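Local coordinates for putative p22 protein (Leishmania major, PDB 1YQF) that is of unknown function but is a sequence homologue of human p32 and belongs to the mitochondrial glycoprotein (MAM33) family, at residues Thr147-Val151 with His152-Tyr156; Asn160-Met163 with Thr164-Lys168. All coordinates share one frame; numbering follows the deposited sequence.

Contact 1. Residues Thr147-Val151 with His152-Tyr156; sequences TGPLV and HELDY
With CG of L150 and CG of E153 each set anti to its own carbonyl carbon (chi1 -60° for the leucine), the two side chains run alongside one another in the same direction, and CD1 of L150 comes to rest 3.4 Å from OE2 of E153. The glutamate is extended beyond CG, so its carboxylate travels out beside the leucine branch. Its other oxygen faces a water: that water accepts from L150 N at 2.8 Å and donates to E153 OE1 at 3.3 Å, tying the acid to the backbone at the start of the turn. The chain here winds into a short 3-10 turn between helix 136-144 and helix 156-168, closed by two i to i+3 bonds. E153 N reaches L150 O at 3.1 Å, bent to 141° at the hydrogen, while the bond from L154 N to V151 O is straighter, 160° over 3.2 Å; both donors sit well above the plane of the carbonyl they use. Emerging from the turn, L154 folds back so that CD2 lies 4.0 Å from CG of P149, the two side chains crossing at about a right angle. W194 and Y191 of the second subunit pack on P149 and L154 respectively, and V151 and L154 both touch L159 of the following helix.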
loop_
_atom_site.group_PDB
_atom_site.type_symbol
_atom_site.label_atom_id
_atom_site.label_comp_id
_atom_site.label_asym_id
_atom_site.label_seq_id
_atom_site.Cartn_x
_atom_site.Cartn_y
_atom_site.Cartn_z
ATOM N N THR A 147 -5.757 -15.244 -3.067
ATOM C CA THR A 147 -4.345 -15.245 -2.701
ATOM C C THR A 147 -3.898 -16.519 -1.986
ATOM O O THR A 147 -2.760 -16.601 -1.533
ATOM C CB THR A 147 -4.014 -14.019 -1.815
ATOM O OG1 THR A 147 -4.773 -14.061 -0.595
ATOM C CG2 THR A 147 -4.438 -12.716 -2.495
ATOM N N GLY A 148 -4.783 -17.506 -1.880
ATOM C CA GLY A 148 -4.447 -18.762 -1.235
ATOM C C GLY A 148 -4.829 -18.775 0.236
ATOM O O GLY A 148 -5.210 -17.745 0.781
ATOM N N PRO A 149 -4.704 -19.931 0.884
ATOM C CA PRO A 149 -5.058 -20.075 2.301
ATOM C C PRO A 149 -3.970 -19.498 3.198
ATOM O O PRO A 149 -2.864 -19.258 2.729
ATOM C CB PRO A 149 -5.123 -21.592 2.477
ATOM C CG PRO A 149 -4.075 -22.090 1.547
ATOM C CD PRO A 149 -4.164 -21.187 0.335
ATOM N N LEU A 150 -4.288 -19.272 4.465
ATOM C CA LEU A 150 -3.290 -18.840 5.438
ATOM C C LEU A 150 -2.314 -19.980 5.718
ATOM O O LEU A 150 -2.719 -21.072 6.121
ATOM C CB LEU A 150 -3.963 -18.378 6.728
ATOM C CG LEU A 150 -4.939 -17.211 6.563
ATOM C CD1 LEU A 150 -5.592 -16.868 7.898
ATOM C CD2 LEU A 150 -4.231 -15.994 5.978
ATOM N N VAL A 151 -1.031 -19.712 5.484
ATOM C CA VAL A 151 0.023 -20.723 5.591
ATOM C C VAL A 151 0.181 -21.267 7.016
ATOM O O VAL A 151 0.534 -22.433 7.193
ATOM C CB VAL A 151 1.368 -20.163 5.063
ATOM C CG1 VAL A 151 2.525 -21.056 5.432
ATOM C CG2 VAL A 151 1.312 -20.015 3.550
ATOM N N HIS A 152 -0.084 -20.427 8.018
ATOM C CA HIS A 152 -0.022 -20.843 9.424
ATOM C C HIS A 152 -1.024 -21.955 9.751
ATOM O O HIS A 152 -0.778 -22.786 10.628
ATOM C CB HIS A 152 -0.270 -19.647 10.356
ATOM C CG HIS A 152 -0.657 -20.039 11.750
ATOM N ND1 HIS A 152 0.228 -20.628 12.627
ATOM C CD2 HIS A 152 -1.836 -19.947 12.409
ATOM C CE1 HIS A 152 -0.387 -20.874 13.771
ATOM N NE2 HIS A 152 -1.642 -20.471 13.665
ATOM N N GLU A 153 -2.152 -21.955 9.044
ATOM C CA GLU A 153 -3.219 -22.930 9.273
ATOM C C GLU A 153 -3.072 -24.233 8.478
ATOM O O GLU A 153 -3.898 -25.130 8.619
ATOM C CB GLU A 153 -4.576 -22.282 8.979
ATOM C CG GLU A 153 -5.025 -21.324 10.070
ATOM C CD GLU A 153 -6.132 -20.388 9.629
ATOM O OE1 GLU A 153 -6.887 -20.747 8.695
ATOM O OE2 GLU A 153 -6.247 -19.291 10.227
ATOM N N LEU A 154 -2.032 -24.346 7.655
ATOM C CA LEU A 154 -1.800 -25.562 6.876
ATOM C C LEU A 154 -1.053 -26.621 7.673
ATOM O O LEU A 154 -0.206 -26.300 8.506
ATOM C CB LEU A 154 -1.015 -25.249 5.600
ATOM C CG LEU A 154 -1.720 -24.352 4.584
ATOM C CD1 LEU A 154 -0.822 -24.148 3.386
ATOM C CD2 LEU A 154 -3.067 -24.919 4.158
ATOM N N ASP A 155 -1.367 -27.883 7.387
ATOM C CA ASP A 155 -0.762 -29.023 8.071
ATOM C C ASP A 155 0.736 -29.115 7.805
ATOM O O ASP A 155 1.209 -28.739 6.730
ATOM C CB ASP A 155 -1.444 -30.333 7.645
ATOM C CG ASP A 155 -2.768 -30.564 8.361
ATOM O OD1 ASP A 155 -3.251 -29.751 9.186
ATOM O OD2 ASP A 155 -3.407 -31.611 8.117
ATOM N N TYR A 156 1.467 -29.623 8.797
ATOM C CA TYR A 156 2.917 -29.777 8.712
ATOM C C TYR A 156 3.346 -30.593 7.502
ATOM O O TYR A 156 4.357 -30.287 6.882
ATOM C CB TYR A 156 3.461 -30.451 9.972
ATOM C CG TYR A 156 4.951 -30.727 9.928
ATOM C CD1 TYR A 156 5.872 -29.736 10.247
ATOM C CD2 TYR A 156 5.438 -31.986 9.570
ATOM C CE1 TYR A 156 7.240 -29.986 10.216
ATOM C CE2 TYR A 156 6.804 -32.246 9.535
ATOM C CZ TYR A 156 7.700 -31.242 9.858
ATOM O OH TYR A 156 9.054 -31.487 9.828
HETATM O O HOH W 1 -6.513 -20.572 5.454
#

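Contact 2. Residues Asn160-Met163 with Thr164-Lys168; sequences NCVM and TYLEK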
loop_
_atom_site.group_PDB
_atom_site.type_symbol
_atom_site.label_atom_id
_atom_site.label_comp_id
_atom_site.label_asym_id
_atom_site.label_seq_id
_atom_site.Cartn_x
_atom_site.Cartn_y
_atom_site.Cartn_z
ATOM N N ASN A 160 5.667 -28.876 4.631
ATOM C CA ASN A 160 7.009 -29.438 4.588
ATOM C C ASN A 160 7.330 -30.014 3.208
ATOM O O ASN A 160 8.466 -29.927 2.751
ATOM C CB ASN A 160 7.173 -30.508 5.667
ATOM C CG ASN A 160 8.615 -30.900 5.886
ATOM O OD1 ASN A 160 9.489 -30.042 6.011
ATOM N ND2 ASN A 160 8.873 -32.204 5.940
ATOM N N CYS A 161 6.325 -30.584 2.546
ATOM C CA CYS A 161 6.493 -31.116 1.195
ATOM C C CYS A 161 6.644 -29.994 0.159
ATOM O O CYS A 161 7.298 -30.185 -0.865
ATOM C CB CYS A 161 5.319 -32.030 0.824
ATOM S SG CYS A 161 5.388 -33.675 1.584
ATOM N N VAL A 162 6.053 -28.830 0.425
ATOM C CA VAL A 162 6.211 -27.674 -0.463
ATOM C C VAL A 162 7.635 -27.138 -0.365
ATOM O O VAL A 162 8.242 -26.789 -1.366
ATOM C CB VAL A 162 5.244 -26.529 -0.119
ATOM C CG1 VAL A 162 5.536 -25.309 -0.986
ATOM C CG2 VAL A 162 3.802 -26.962 -0.305
ATOM N N MET A 163 8.149 -27.064 0.856
ATOM C CA MET A 163 9.517 -26.619 1.107
ATOM C C MET A 163 10.535 -27.506 0.412
ATOM O O MET A 163 11.537 -27.016 -0.110
ATOM C CB MET A 163 9.802 -26.620 2.613
ATOM C CG MET A 163 9.116 -25.506 3.376
ATOM S SD MET A 163 9.367 -23.903 2.602
ATOM C CE MET A 163 11.166 -23.708 2.765
ATOM N N THR A 164 10.274 -28.812 0.422
ATOM C CA THR A 164 11.134 -29.786 -0.237
ATOM C C THR A 164 11.039 -29.610 -1.740
ATOM O O THR A 164 12.039 -29.619 -2.441
ATOM C CB THR A 164 10.704 -31.211 0.146
ATOM O OG1 THR A 164 10.961 -31.438 1.538
ATOM C CG2 THR A 164 11.553 -32.262 -0.574
ATOM N N TYR A 165 9.814 -29.460 -2.220
ATOM C CA TYR A 165 9.537 -29.238 -3.633
ATOM C C TYR A 165 10.295 -28.009 -4.140
ATOM O O TYR A 165 10.876 -28.035 -5.221
ATOM C CB TYR A 165 8.023 -29.085 -3.817
ATOM C CG TYR A 165 7.565 -28.499 -5.128
ATOM C CD1 TYR A 165 7.432 -27.119 -5.286
ATOM C CD2 TYR A 165 7.217 -29.319 -6.193
ATOM C CE1 TYR A 165 6.988 -26.576 -6.475
ATOM C CE2 TYR A 165 6.768 -28.786 -7.386
ATOM C CZ TYR A 165 6.655 -27.411 -7.523
ATOM O OH TYR A 165 6.212 -26.875 -8.710
ATOM N N LEU A 166 10.309 -26.945 -3.344
ATOM C CA LEU A 166 11.032 -25.729 -3.704
ATOM C C LEU A 166 12.539 -25.978 -3.660
ATOM O O LEU A 166 13.273 -25.528 -4.537
ATOM C CB LEU A 166 10.656 -24.578 -2.765
ATOM C CG LEU A 166 9.298 -23.913 -3.009
ATOM C CD1 LEU A 166 8.948 -22.992 -1.853
ATOM C CD2 LEU A 166 9.297 -23.140 -4.314
ATOM N N GLU A 167 12.981 -26.715 -2.643
ATOM C CA GLU A 167 14.395 -27.039 -2.443
ATOM C C GLU A 167 15.003 -27.805 -3.619
ATOM O O GLU A 167 16.138 -27.527 -4.017
ATOM C CB GLU A 167 14.568 -27.852 -1.156
ATOM C CG GLU A 167 16.011 -28.181 -0.806
ATOM C CD GLU A 167 16.134 -28.906 0.519
ATOM O OE1 GLU A 167 15.719 -28.334 1.550
ATOM O OE2 GLU A 167 16.641 -30.048 0.530
ATOM N N LYS A 168 14.250 -28.770 -4.158
ATOM C CA LYS A 168 14.689 -29.552 -5.318
ATOM C C LYS A 168 15.019 -28.650 -6.505
ATOM O O LYS A 168 15.912 -28.953 -7.291
ATOM C CB LYS A 168 13.608 -30.560 -5.738
ATOM C CG LYS A 168 13.402 -31.735 -4.777
ATOM C CD LYS A 168 12.374 -32.728 -5.329
ATOM C CE LYS A 168 12.038 -33.821 -4.317
ATOM N NZ LYS A 168 10.984 -34.755 -4.812
#
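Successive i to i+4 bonds carry the backbone through regular alpha-helix, among them Y165 N to C161 O and L166 N to V162 O, each 2.9 Å long. To this ladder T164 adds a side-chain rung: its OG1 donates to N160 O at 3.2 Å, the same length as the bond from T164 N to that oxygen. The two donors approach from opposite faces of the carbonyl plane, giving N160 O a double grip. With OG1 beside its own backbone N (chi1 -67°), the hydroxyl is turned back toward the preceding turn, a side-chain to i-4 carbonyl bond well known for threonine in helices. V162 and L166 stand one turn apart on the buried flank, where CG1 of the valine meets CD1 of the leucine at 4.2 Å. This apolar ridge seats helix 156-168 against the antiparallel sheet: V162 packs on L119 and I122 of strand 116-125, and L166 on V96 and I98 of strand 92-99 and on L110 of strand 105-113. The ring of Y165 has V162 O near its plane at the edge, with CD1 4.0 Å from that oxygen; R169, just after K168 in the chain, forms a cation-pi contact with the tyrosine. C161, V162 and Y165 also pack against L27 of the second subunit, and K168 NZ makes a salt bridge to D24 of that same neighbouring chain.

How the contacts relate
Contact 1 comes first along the chain and contact 2 follows in series, their centres about 15 Å apart on the same side of the chain's centre. Residues 147-155 lie in the connection after helix 136-144, and Y156 opens helix 156-168, on which all of contact 2 lies; L159, between the two, is touched by side chains of contact 1. The settings differ: contact 1 is a surface turn, whereas contact 2 is partly buried against the antiparallel sheet. Both meet the second subunit, so connection and helix together contribute to an interface of the three-chain assembly, which is consistent with the trimer of the p32 family.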